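Local coordinates for protein SusD homolog (Bacteroides thetaiotaomicron VPI-5482, PDB 3IHV) that probably binds glycans at the outer membrane of the cell and hands them to a partner transporter for uptake, at residues 29-33 and 34-38; 78-81 and 82-86; 110-113 and 114-118; 176-180 and 181-185. All coordinates share one frame; numbering follows the deposited sequence. Where two conformers were deposited one is given.

Contact 1 (29-33 and 34-38). With EDO (1,2-ethanediol), chain M.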
loop_
_atom_site.group_PDB
_atom_site.type_symbol
_atom_site.label_atom_id
_atom_site.label_comp_id
_atom_site.label_asym_id
_atom_site.label_seq_id
_atom_site.Cartn_x
_atom_site.Cartn_y
_atom_site.Cartn_z
ATOM N N ARG A 29 9.501 -10.375 8.821
ATOM C CA ARG A 29 8.817 -11.485 8.161
ATOM C C ARG A 29 7.309 -11.360 8.338
ATOM O O ARG A 29 6.562 -11.860 7.515
ATOM C CB ARG A 29 9.358 -12.802 8.713
ATOM C CG ARG A 29 8.885 -14.076 8.099
ATOM C CD ARG A 29 9.663 -15.251 8.802
ATOM N NE ARG A 29 11.111 -15.004 8.756
ATOM C CZ ARG A 29 11.976 -14.987 9.789
ATOM N NH1 ARG A 29 11.631 -15.346 11.027
ATOM N NH2 ARG A 29 13.246 -14.683 9.549
ATOM N N THR A 30 6.849 -10.662 9.384
ATOM C CA THR A 30 5.405 -10.473 9.589
ATOM C C THR A 30 4.753 -9.921 8.310
ATOM O O THR A 30 3.643 -10.346 7.900
ATOM C CB THR A 30 5.109 -9.539 10.769
ATOM O OG1 THR A 30 5.960 -9.865 11.871
ATOM C CG2 THR A 30 3.661 -9.672 11.215
ATOM N N ASN A 31 5.465 -9.006 7.650
ATOM C CA ASN A 31 4.953 -8.353 6.463
ATOM C C ASN A 31 4.570 -9.256 5.309
ATOM O O ASN A 31 3.742 -8.828 4.509
ATOM C CB ASN A 31 5.945 -7.288 5.944
ATOM C CG ASN A 31 5.970 -6.060 6.826
ATOM O OD1 ASN A 31 4.960 -5.713 7.453
ATOM N ND2 ASN A 31 7.098 -5.391 6.853
ATOM N N THR A 32 5.171 -10.439 5.217
ATOM C CA THR A 32 4.939 -11.354 4.089
ATOM C C THR A 32 3.716 -12.234 4.276
ATOM O O THR A 32 3.373 -12.992 3.380
ATOM C CB THR A 32 6.178 -12.234 3.771
ATOM O OG1 THR A 32 6.514 -13.034 4.908
ATOM C CG2 THR A 32 7.371 -11.347 3.333
ATOM N N LEU A 33 3.104 -12.181 5.452
ATOM C CA LEU A 33 1.869 -12.934 5.690
ATOM C C LEU A 33 0.755 -12.540 4.714
ATOM O O LEU A 33 0.601 -11.387 4.331
ATOM C CB LEU A 33 1.371 -12.723 7.112
ATOM C CG LEU A 33 2.186 -13.389 8.244
ATOM C CD1 LEU A 33 1.790 -12.756 9.541
ATOM C CD2 LEU A 33 2.027 -14.920 8.328
ATOM N N ASP A 34 -0.073 -13.531 4.401
ATOM C CA ASP A 34 -1.218 -13.343 3.547
ATOM C C ASP A 34 -2.118 -12.250 4.146
ATOM O O ASP A 34 -2.611 -11.378 3.439
ATOM C CB ASP A 34 -1.934 -14.701 3.440
ATOM C CG ASP A 34 -2.817 -14.844 2.194
ATOM O OD1 ASP A 34 -2.344 -14.610 1.066
ATOM O OD2 ASP A 34 -3.983 -15.257 2.357
ATOM N N ALA A 35 -2.278 -12.267 5.473
ATOM C CA ALA A 35 -3.094 -11.289 6.175
ATOM C C ALA A 35 -2.466 -9.905 6.300
ATOM O O ALA A 35 -3.095 -8.959 6.780
ATOM C CB ALA A 35 -3.460 -11.834 7.593
HETATM N N MSE A 36 -1.199 -9.798 5.922
HETATM C CA MSE A 36 -0.448 -8.554 5.850
HETATM C C MSE A 36 -0.286 -8.223 4.351
HETATM O O MSE A 36 -1.297 -8.172 3.645
HETATM C CB MSE A 36 0.886 -8.695 6.597
HETATM C CG MSE A 36 0.716 -8.993 8.065
HETATM SE SE MSE A 36 0.177 -7.443 9.104
HETATM C CE MSE A 36 1.826 -6.384 8.974
ATOM N N TYR A 37 0.934 -8.053 3.833
ATOM C CA TYR A 37 1.074 -7.554 2.454
ATOM C C TYR A 37 1.031 -8.617 1.369
ATOM O O TYR A 37 1.081 -8.281 0.189
ATOM C CB TYR A 37 2.301 -6.606 2.357
ATOM C CG TYR A 37 2.148 -5.448 3.320
ATOM C CD1 TYR A 37 1.357 -4.381 2.991
ATOM C CD2 TYR A 37 2.731 -5.475 4.591
ATOM C CE1 TYR A 37 1.137 -3.341 3.890
ATOM C CE2 TYR A 37 2.533 -4.426 5.490
ATOM C CZ TYR A 37 1.733 -3.390 5.146
ATOM O OH TYR A 37 1.518 -2.378 6.059
ATOM N N GLY A 38 0.961 -9.901 1.740
ATOM C CA GLY A 38 0.836 -10.924 0.728
ATOM C C GLY A 38 -0.503 -10.820 -0.008
ATOM O O GLY A 38 -0.593 -11.215 -1.181
HETATM C C1 EDO M . 10.059 -8.515 3.422
HETATM O O1 EDO M . 10.702 -7.506 2.661
HETATM C C2 EDO M . 9.718 -8.026 4.816
HETATM O O2 EDO M . 9.104 -6.731 4.883
#

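Contact 2 (78-81 and 82-86). With EDO (1,2-ethanediol), chain K; EDO (1,2-ethanediol), chain I.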
loop_
_atom_site.group_PDB
_atom_site.type_symbol
_atom_site.label_atom_id
_atom_site.label_comp_id
_atom_site.label_asym_id
_atom_site.label_seq_id
_atom_site.Cartn_x
_atom_site.Cartn_y
_atom_site.Cartn_z
ATOM N N GLN A 78 -10.422 -10.217 11.236
ATOM C CA GLN A 78 -9.807 -10.712 12.463
ATOM C C GLN A 78 -8.360 -11.154 12.211
ATOM O O GLN A 78 -7.472 -10.917 13.055
ATOM C CB GLN A 78 -10.618 -11.855 13.071
ATOM C CG GLN A 78 -10.123 -12.306 14.470
ATOM C CD GLN A 78 -8.951 -13.284 14.437
ATOM O OE1 GLN A 78 -8.196 -13.416 15.412
ATOM N NE2 GLN A 78 -8.811 -13.988 13.334
ATOM N N GLN A 79 -8.088 -11.777 11.080
ATOM C CA GLN A 79 -6.734 -12.245 10.808
ATOM C C GLN A 79 -5.709 -11.109 10.684
ATOM O O GLN A 79 -4.573 -11.232 11.146
ATOM C CB GLN A 79 -6.730 -13.096 9.538
ATOM C CG GLN A 79 -7.438 -14.444 9.730
ATOM C CD GLN A 79 -7.639 -15.215 8.432
ATOM O OE1 GLN A 79 -7.621 -14.652 7.346
ATOM N NE2 GLN A 79 -7.840 -16.527 8.556
ATOM N N THR A 80 -6.119 -10.002 10.059
ATOM C CA THR A 80 -5.229 -8.853 9.924
ATOM C C THR A 80 -5.014 -8.181 11.280
ATOM O O THR A 80 -3.877 -7.834 11.630
ATOM C CB THR A 80 -5.712 -7.882 8.868
ATOM O OG1 THR A 80 -5.628 -8.504 7.586
ATOM C CG2 THR A 80 -4.863 -6.631 8.862
ATOM N N TRP A 81 -6.094 -8.041 12.055
ATOM C CA TRP A 81 -5.980 -7.479 13.396
ATOM C C TRP A 81 -4.947 -8.299 14.181
ATOM O O TRP A 81 -4.021 -7.738 14.772
ATOM C CB TRP A 81 -7.348 -7.466 14.074
ATOM C CG TRP A 81 -7.421 -7.110 15.514
ATOM C CD1 TRP A 81 -7.297 -7.950 16.586
ATOM C CD2 TRP A 81 -7.782 -5.831 16.042
ATOM N NE1 TRP A 81 -7.527 -7.252 17.760
ATOM C CE2 TRP A 81 -7.835 -5.951 17.447
ATOM C CE3 TRP A 81 -8.064 -4.602 15.460
ATOM C CZ2 TRP A 81 -8.146 -4.887 18.264
ATOM C CZ3 TRP A 81 -8.380 -3.525 16.288
ATOM C CH2 TRP A 81 -8.428 -3.688 17.665
ATOM N N ALA A 82 -5.097 -9.624 14.160
ATOM C CA ALA A 82 -4.183 -10.527 14.859
ATOM C C ALA A 82 -2.760 -10.435 14.315
ATOM O O ALA A 82 -1.812 -10.436 15.079
ATOM C CB ALA A 82 -4.706 -11.991 14.800
ATOM N N ALA A 83 -2.598 -10.355 13.010
ATOM C CA ALA A 83 -1.260 -10.295 12.424
ATOM C C ALA A 83 -0.533 -9.005 12.799
ATOM O O ALA A 83 0.676 -9.008 13.108
ATOM C CB ALA A 83 -1.317 -10.462 10.872
ATOM N N LEU A 84 -1.245 -7.878 12.795
ATOM C CA LEU A 84 -0.628 -6.606 13.191
ATOM C C LEU A 84 -0.157 -6.700 14.617
ATOM O O LEU A 84 0.969 -6.291 14.950
ATOM C CB LEU A 84 -1.624 -5.438 12.992
ATOM C CG LEU A 84 -1.831 -5.073 11.504
ATOM C CD1 LEU A 84 -3.150 -4.237 11.207
ATOM C CD2 LEU A 84 -0.555 -4.310 10.956
ATOM N N TYR A 85 -1.019 -7.210 15.498
ATOM C CA TYR A 85 -0.626 -7.356 16.907
ATOM C C TYR A 85 0.523 -8.342 17.104
ATOM O O TYR A 85 1.333 -8.191 18.013
ATOM C CB TYR A 85 -1.848 -7.635 17.807
ATOM C CG TYR A 85 -2.575 -6.334 18.144
ATOM C CD1 TYR A 85 -1.987 -5.403 19.010
ATOM C CD2 TYR A 85 -3.792 -6.004 17.578
ATOM C CE1 TYR A 85 -2.582 -4.186 19.291
ATOM C CE2 TYR A 85 -4.410 -4.781 17.859
ATOM C CZ TYR A 85 -3.814 -3.897 18.728
ATOM O OH TYR A 85 -4.408 -2.697 19.036
ATOM N N THR A 86 0.629 -9.340 16.228
ATOM C CA THR A 86 1.762 -10.259 16.274
ATOM C C THR A 86 3.040 -9.494 15.899
ATOM O O THR A 86 4.089 -9.662 16.525
ATOM C CB THR A 86 1.526 -11.455 15.343
ATOM O OG1 THR A 86 0.473 -12.281 15.881
ATOM C CG2 THR A 86 2.776 -12.301 15.196
HETATM C C1 EDO K . 0.173 -12.057 20.595
HETATM O O1 EDO K . -0.207 -11.039 19.671
HETATM C C2 EDO K . 1.409 -12.764 20.080
HETATM O O2 EDO K . 1.213 -13.218 18.736
HETATM C C1 EDO I . -5.498 -7.504 21.587
HETATM O O1 EDO I . -4.994 -8.421 20.639
HETATM C C2 EDO I . -6.409 -6.534 20.907
HETATM O O2 EDO I . -7.750 -7.052 20.874
#

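Contact 3 (110-113 and 114-118)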
loop_
_atom_site.group_PDB
_atom_site.type_symbol
_atom_site.label_atom_id
_atom_site.label_comp_id
_atom_site.label_asym_id
_atom_site.label_seq_id
_atom_site.Cartn_x
_atom_site.Cartn_y
_atom_site.Cartn_z
ATOM N N LYS A 110 27.253 -2.475 19.066
ATOM C CA LYS A 110 26.340 -1.496 19.692
ATOM C C LYS A 110 25.772 -0.563 18.638
ATOM O O LYS A 110 24.594 -0.205 18.682
ATOM C CB LYS A 110 27.042 -0.638 20.766
ATOM C CG LYS A 110 27.491 -1.379 21.980
ATOM C CD LYS A 110 28.189 -0.345 22.900
ATOM C CE LYS A 110 28.915 -0.925 24.039
ATOM N NZ LYS A 110 28.063 -1.675 24.934
ATOM N N LYS A 111 26.610 -0.174 17.669
ATOM C CA LYS A 111 26.171 0.716 16.607
ATOM C C LYS A 111 25.089 0.037 15.774
ATOM O O LYS A 111 24.003 0.594 15.529
ATOM C CB LYS A 111 27.354 1.122 15.748
ATOM C CG LYS A 111 27.008 1.974 14.555
ATOM C CD LYS A 111 26.253 3.266 14.944
ATOM C CE LYS A 111 26.024 4.093 13.732
ATOM N NZ LYS A 111 25.151 5.260 13.985
ATOM N N LEU A 112 25.374 -1.192 15.363
ATOM C CA LEU A 112 24.390 -1.977 14.611
ATOM C C LEU A 112 23.105 -2.130 15.431
ATOM O O LEU A 112 22.002 -1.974 14.892
ATOM C CB LEU A 112 24.978 -3.337 14.225
ATOM C CG LEU A 112 26.034 -3.312 13.090
ATOM C CD1 LEU A 112 26.736 -4.691 13.074
ATOM C CD2 LEU A 112 25.423 -2.981 11.733
ATOM N N ALA A 113 23.246 -2.412 16.733
ATOM C CA ALA A 113 22.096 -2.568 17.614
ATOM C C ALA A 113 21.207 -1.334 17.606
ATOM O O ALA A 113 19.998 -1.486 17.567
ATOM C CB ALA A 113 22.512 -2.932 19.041
ATOM N N THR A 114 21.784 -0.127 17.578
ATOM C CA THR A 114 20.948 1.070 17.524
ATOM C C THR A 114 20.181 1.140 16.198
ATOM O O THR A 114 19.015 1.523 16.160
ATOM C CB THR A 114 21.729 2.386 17.784
ATOM O OG1 THR A 114 22.694 2.632 16.744
ATOM C CG2 THR A 114 22.409 2.330 19.158
ATOM N N LEU A 115 20.840 0.760 15.116
ATOM C CA LEU A 115 20.148 0.714 13.828
ATOM C C LEU A 115 18.992 -0.290 13.887
ATOM O O LEU A 115 17.883 -0.003 13.433
ATOM C CB LEU A 115 21.114 0.359 12.694
ATOM C CG LEU A 115 22.306 1.269 12.462
ATOM C CD1 LEU A 115 22.948 0.959 11.085
ATOM C CD2 LEU A 115 21.905 2.743 12.568
ATOM N N TYR A 116 19.248 -1.459 14.464
ATOM C CA TYR A 116 18.224 -2.488 14.568
ATOM C C TYR A 116 17.065 -2.063 15.454
ATOM O O TYR A 116 15.915 -2.410 15.148
ATOM C CB TYR A 116 18.802 -3.847 15.035
ATOM C CG TYR A 116 19.936 -4.417 14.222
ATOM C CD1 TYR A 116 20.204 -3.997 12.928
ATOM C CD2 TYR A 116 20.724 -5.414 14.749
ATOM C CE1 TYR A 116 21.264 -4.538 12.233
ATOM C CE2 TYR A 116 21.733 -5.980 14.042
ATOM C CZ TYR A 116 21.999 -5.541 12.787
ATOM O OH TYR A 116 23.062 -6.118 12.120
ATOM N N ILE A 117 17.355 -1.304 16.529
ATOM C CA ILE A 117 16.336 -0.727 17.386
ATOM C C ILE A 117 15.485 0.201 16.552
ATOM O O ILE A 117 14.251 0.164 16.625
ATOM C CB ILE A 117 16.956 0.017 18.612
ATOM C CG1 ILE A 117 17.525 -1.011 19.611
ATOM C CG2 ILE A 117 15.910 0.942 19.295
ATOM C CD1 ILE A 117 18.534 -0.428 20.647
ATOM N N ALA A 118 16.141 1.026 15.732
ATOM C CA ALA A 118 15.432 1.958 14.878
ATOM C C ALA A 118 14.520 1.232 13.879
ATOM O O ALA A 118 13.397 1.678 13.612
ATOM C CB ALA A 118 16.470 2.867 14.124
HETATM O O HOH W 1 23.332 5.265 16.274
#

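Contact 4 (176-180 and 181-185)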
loop_
_atom_site.group_PDB
_atom_site.type_symbol
_atom_site.label_atom_id
_atom_site.label_comp_id
_atom_site.label_asym_id
_atom_site.label_seq_id
_atom_site.Cartn_x
_atom_site.Cartn_y
_atom_site.Cartn_z
ATOM N N ILE A 176 18.130 7.965 14.061
ATOM C CA ILE A 176 19.197 6.956 14.128
ATOM C C ILE A 176 19.638 6.326 12.793
ATOM O O ILE A 176 20.817 6.136 12.587
ATOM C CB ILE A 176 18.823 5.862 15.168
ATOM C CG1 ILE A 176 19.195 6.328 16.582
ATOM C CG2 ILE A 176 19.595 4.535 14.935
ATOM C CD1 ILE A 176 18.577 7.578 17.091
ATOM N N LEU A 177 18.693 6.079 11.891
ATOM C CA LEU A 177 19.008 5.358 10.653
ATOM C C LEU A 177 19.815 6.187 9.669
ATOM O O LEU A 177 19.588 7.361 9.538
ATOM C CB LEU A 177 17.726 4.858 9.979
ATOM C CG LEU A 177 16.965 3.774 10.753
ATOM C CD1 LEU A 177 15.591 3.611 10.137
ATOM C CD2 LEU A 177 17.718 2.418 10.768
ATOM N N PRO A 178 20.777 5.564 8.988
ATOM C CA PRO A 178 21.432 6.305 7.911
ATOM C C PRO A 178 20.506 6.272 6.696
ATOM O O PRO A 178 19.589 5.466 6.643
ATOM C CB PRO A 178 22.644 5.431 7.588
ATOM C CG PRO A 178 22.164 4.030 7.894
ATOM C CD PRO A 178 21.306 4.204 9.131
ATOM N N TYR A 179 20.741 7.146 5.733
ATOM C CA TYR A 179 20.078 7.020 4.441
ATOM C C TYR A 179 20.627 5.743 3.811
ATOM O O TYR A 179 21.797 5.348 4.057
ATOM C CB TYR A 179 20.359 8.211 3.522
ATOM C CG TYR A 179 19.594 9.438 3.895
ATOM C CD1 TYR A 179 18.273 9.586 3.508
ATOM C CD2 TYR A 179 20.182 10.468 4.615
ATOM C CE1 TYR A 179 17.554 10.714 3.851
ATOM C CE2 TYR A 179 19.452 11.612 4.954
ATOM C CZ TYR A 179 18.137 11.712 4.564
ATOM O OH TYR A 179 17.392 12.836 4.883
ATOM N N ALA A 180 19.776 5.083 3.028
ATOM C CA ALA A 180 20.128 3.808 2.393
ATOM C C ALA A 180 21.470 3.836 1.653
ATOM O O ALA A 180 22.247 2.902 1.791
ATOM C CB ALA A 180 19.005 3.333 1.443
ATOM N N THR A 181 21.740 4.887 0.897
ATOM C CA THR A 181 22.977 4.981 0.110
ATOM C C THR A 181 24.201 5.494 0.896
ATOM O O THR A 181 25.316 5.495 0.379
ATOM C CB THR A 181 22.717 5.895 -1.112
ATOM O OG1 THR A 181 22.248 7.171 -0.651
ATOM C CG2 THR A 181 21.615 5.255 -2.011
ATOM N N ASP A 182 23.999 5.921 2.135
ATOM C CA ASP A 182 25.071 6.431 2.978
ATOM C C ASP A 182 25.586 5.358 3.948
ATOM O O ASP A 182 26.664 5.498 4.539
ATOM C CB ASP A 182 24.554 7.526 3.921
ATOM C CG ASP A 182 24.348 8.891 3.278
ATOM O OD1 ASP A 182 24.929 9.179 2.232
ATOM O OD2 ASP A 182 23.614 9.740 3.894
ATOM N N ASP A 183 24.842 4.287 4.072
ATOM C CA ASP A 183 25.060 3.245 5.061
ATOM C C ASP A 183 26.305 2.384 4.868
ATOM O O ASP A 183 26.358 1.564 3.966
ATOM C CB ASP A 183 23.797 2.383 5.044
ATOM C CG ASP A 183 23.754 1.316 6.115
ATOM O OD1 ASP A 183 24.661 1.217 6.949
ATOM O OD2 ASP A 183 22.716 0.587 6.112
ATOM N N GLN A 184 27.310 2.604 5.698
ATOM C CA GLN A 184 28.472 1.739 5.681
ATOM C C GLN A 184 28.550 0.914 6.974
ATOM O O GLN A 184 29.612 0.421 7.316
ATOM C CB GLN A 184 29.758 2.521 5.351
ATOM C CG GLN A 184 29.712 3.063 3.869
ATOM C CD GLN A 184 31.051 3.609 3.359
ATOM O OE1 GLN A 184 32.114 3.318 3.907
ATOM N NE2 GLN A 184 30.990 4.404 2.287
ATOM N N TYR A 185 27.417 0.751 7.673
ATOM C CA TYR A 185 27.342 -0.097 8.890
ATOM C C TYR A 185 26.750 -1.489 8.604
ATOM O O TYR A 185 27.317 -2.523 8.985
ATOM C CB TYR A 185 26.500 0.581 9.958
ATOM C CG TYR A 185 27.008 1.954 10.300
ATOM C CD1 TYR A 185 28.185 2.124 10.993
ATOM C CD2 TYR A 185 26.287 3.083 9.936
ATOM C CE1 TYR A 185 28.660 3.401 11.300
ATOM C CE2 TYR A 185 26.746 4.350 10.236
ATOM C CZ TYR A 185 27.910 4.504 10.906
ATOM O OH TYR A 185 28.325 5.786 11.195
HETATM O O HOH W 2 22.928 8.937 6.350
#

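Contact 1 (29-33 and 34-38)
Asn31 reaches from the turn after helix 17-29 alongside Tyr37 in the short helix 34-38, and its side chain can be followed atom by atom. CB lies 3.9 Å from CD2 of Tyr37 and also touches a bound ethanediol, a molecule that probably comes from the crystallisation liquor. CG follows anti to the carbonyl carbon (chi1 -73°), which carries the amide along the tyrosine ring, the two planes 72° apart. OD1 then sits at the ring edge, in its plane, 3.4 Å from CE2 of Tyr37, with the methyl CE of the selenomethionine Met36 also near. This oxygen is buried without a hydrogen-bonding partner and meets carbon instead. ND2 gives a fairly straight bond to O2 of the ethanediol, 3.1 Å long, and the same molecule is held by the backbone N of Ser264. With an alanine in its place, the tyrosine edge would probably lose its amide neighbour and a gap would open between Tyr37 and Met36.

Helix 34-38 is weakly bonded and contains a wide pi-type turn, closed by Gly38 N to Leu33 O at 3.0 Å. Leu33 O also accepts from Met36 N at 2.9 Å, the two donors coming from opposite faces of the carbonyl plane, while Asn31 O takes Tyr37 N. The Met36 chain, bent at chi2 and chi3, runs at a slant to Leu33, with CG 3.9 Å from CB of Leu33, and it continues onto Ala83 and Leu84 of helix 75-101. Tyr37 OH is hydrogen-bonded to Glu130 of helix 107-135, and Asp34 forms a salt bridge with Arg279.

Contact 2 (78-81 and 82-86)
Trp81 and Tyr85, one turn apart on helix 75-101, lie side by side and point the same way, and their rings form the tight part of this contact. The tyrosine turns an edge toward the indole face in an edge-to-face pair: CE2 of Tyr85 stands 3.6 Å from CE2 of Trp81, the planes are 59° apart, and the centroids of the tyrosine and the five-membered ring are 5.0 Å apart. With CG anti to the backbone N (chi1 172°), the indole stands out from the helix, and the tyrosine leans back over its face. Leu131 of helix 107-135 packs against both rings, and Phe135 meets Trp81 edge-to-face. On the side facing helix 34-38, Thr80 and Leu84 also run side by side, CG2 of Thr80 lying 3.8 Å from CD1 of Leu84.

The looser side is marked by small molecules. One ethanediol lies over a face of Tyr85 and takes a weak bond from NE1 of Trp81 to its O2, at 3.1 Å; another shares a hydrogen bond with Thr86 OG1. Replacing Trp81 by an alanine would probably leave the tyrosine edge without the face it meets and open a gap against Leu131 and Phe135.

Regular helical bonds, such as Tyr85 N to Trp81 O at 3.1 Å, fix the one-turn spacing of the aromatic pair. The chemistry thus implies a mainly apolar ring pair whose tyrosine hydroxyl is held by Val139 O, while the indole N-H makes no more than a weak bond to a diol probably left by crystallisation.

Contact 3 (110-113 and 114-118)
Thr114 turns its hydroxyl back onto the preceding turn of helix 107-135, and hydrogen bonds are the first kind of interaction here. OG1 donates to Lys111 O at 2.7 Å, and the same carbonyl accepts Leu115 N, so two donors grip one oxygen. The hydroxyl gets there by sitting between the backbone N and the carbonyl carbon (chi1 65°). A water donates to Thr114 OG1 at 2.7 Å and accepts from Lys111 NZ at 2.9 Å, bridging the two side chains; the lysine chain, bent at chi2, passes at a slant to the threonine, its CD 4.0 Å from Thr114 OG1. Tyr116 N donates to Leu112 O at 2.8 Å.

A cation-pi contact joins the ammonium end of Lys111 to Tyr185.

Van der Waals contacts are the third kind. Leu112 and Tyr116 run side by side, with CB of the leucine 4.0 Å from CZ of the tyrosine and CD2 3.9 Å from OH. Leu112 O also lies over one face of that ring, toward its rim. Ile117 adds its CG1 close to Ala113 O, and beyond the segment it meets Leu95 and Ile98 of helix 75-101.

Tyr116 touches Leu24 of helix 17-29, while Leu115 packs on Ile176 of helix 159-176. Such packing of a long helix against its neighbours is consistent with the TPR-like helical array of the SusD family.

Contact 4 (176-180 and 181-185)
Asp182 and Tyr179 meet through both backbone and side chain in the loop after helix 159-176. Among the hydrogen bonds, Asp182 N donates to Tyr179 O at 3.0 Å, coming in above the carbonyl plane and closing a type I beta turn. A water also bridges the two residues, donating to Asp182 OD2 at 2.7 Å and accepting from Tyr179 N at 2.9 Å. Further on, Asp183 OD1 takes Tyr185 N at 2.9 Å, an Asx turn.

Charge supplies the second kind of interaction: Asp182 OD2 forms a salt bridge with Lys235, and Asp183 OD2 another with Arg186.

Van der Waals contact is the third. The carboxylate of Asp182 stands nearly perpendicular to the tyrosine ring, at 87°, with OD2 at the ring edge, 3.6 Å from CD2 of Tyr179. The carboxyl carbon of Asp183, anti to its backbone N (chi1 -174°), is thereby brought against the proline, CG of Pro178 resting 3.6 Å from CG of Asp183.

The tyrosine side chain packs on Leu199 of helix 195-210 and on Ile229 and Leu230 of helix 219-232, while Leu177 turns to Ala118 of helix 107-135.

How the contacts relate
The four contacts fall into two touching pairs. Contacts 1 and 2 have centres 10 Å apart, and Thr80 OG1 probably donates to Ala35 O, at 2.7 Å, where helix 34-38 lies against helix 75-101. Contacts 3 and 4 are 11 Å apart by their centres; there CG2 of Ile176 comes 3.3 Å from Thr114 O. The pairs themselves stand apart: contacts 2 and 3 are 26 Å centre to centre, joined through the successive helices 75-101 and 107-135. Contact 1 has a metal in its wider surroundings: the side chain of Thr32 is about 9 Å from a sodium ion and touches Phe265, which belongs to a sodium site with Asn389 and Asn391.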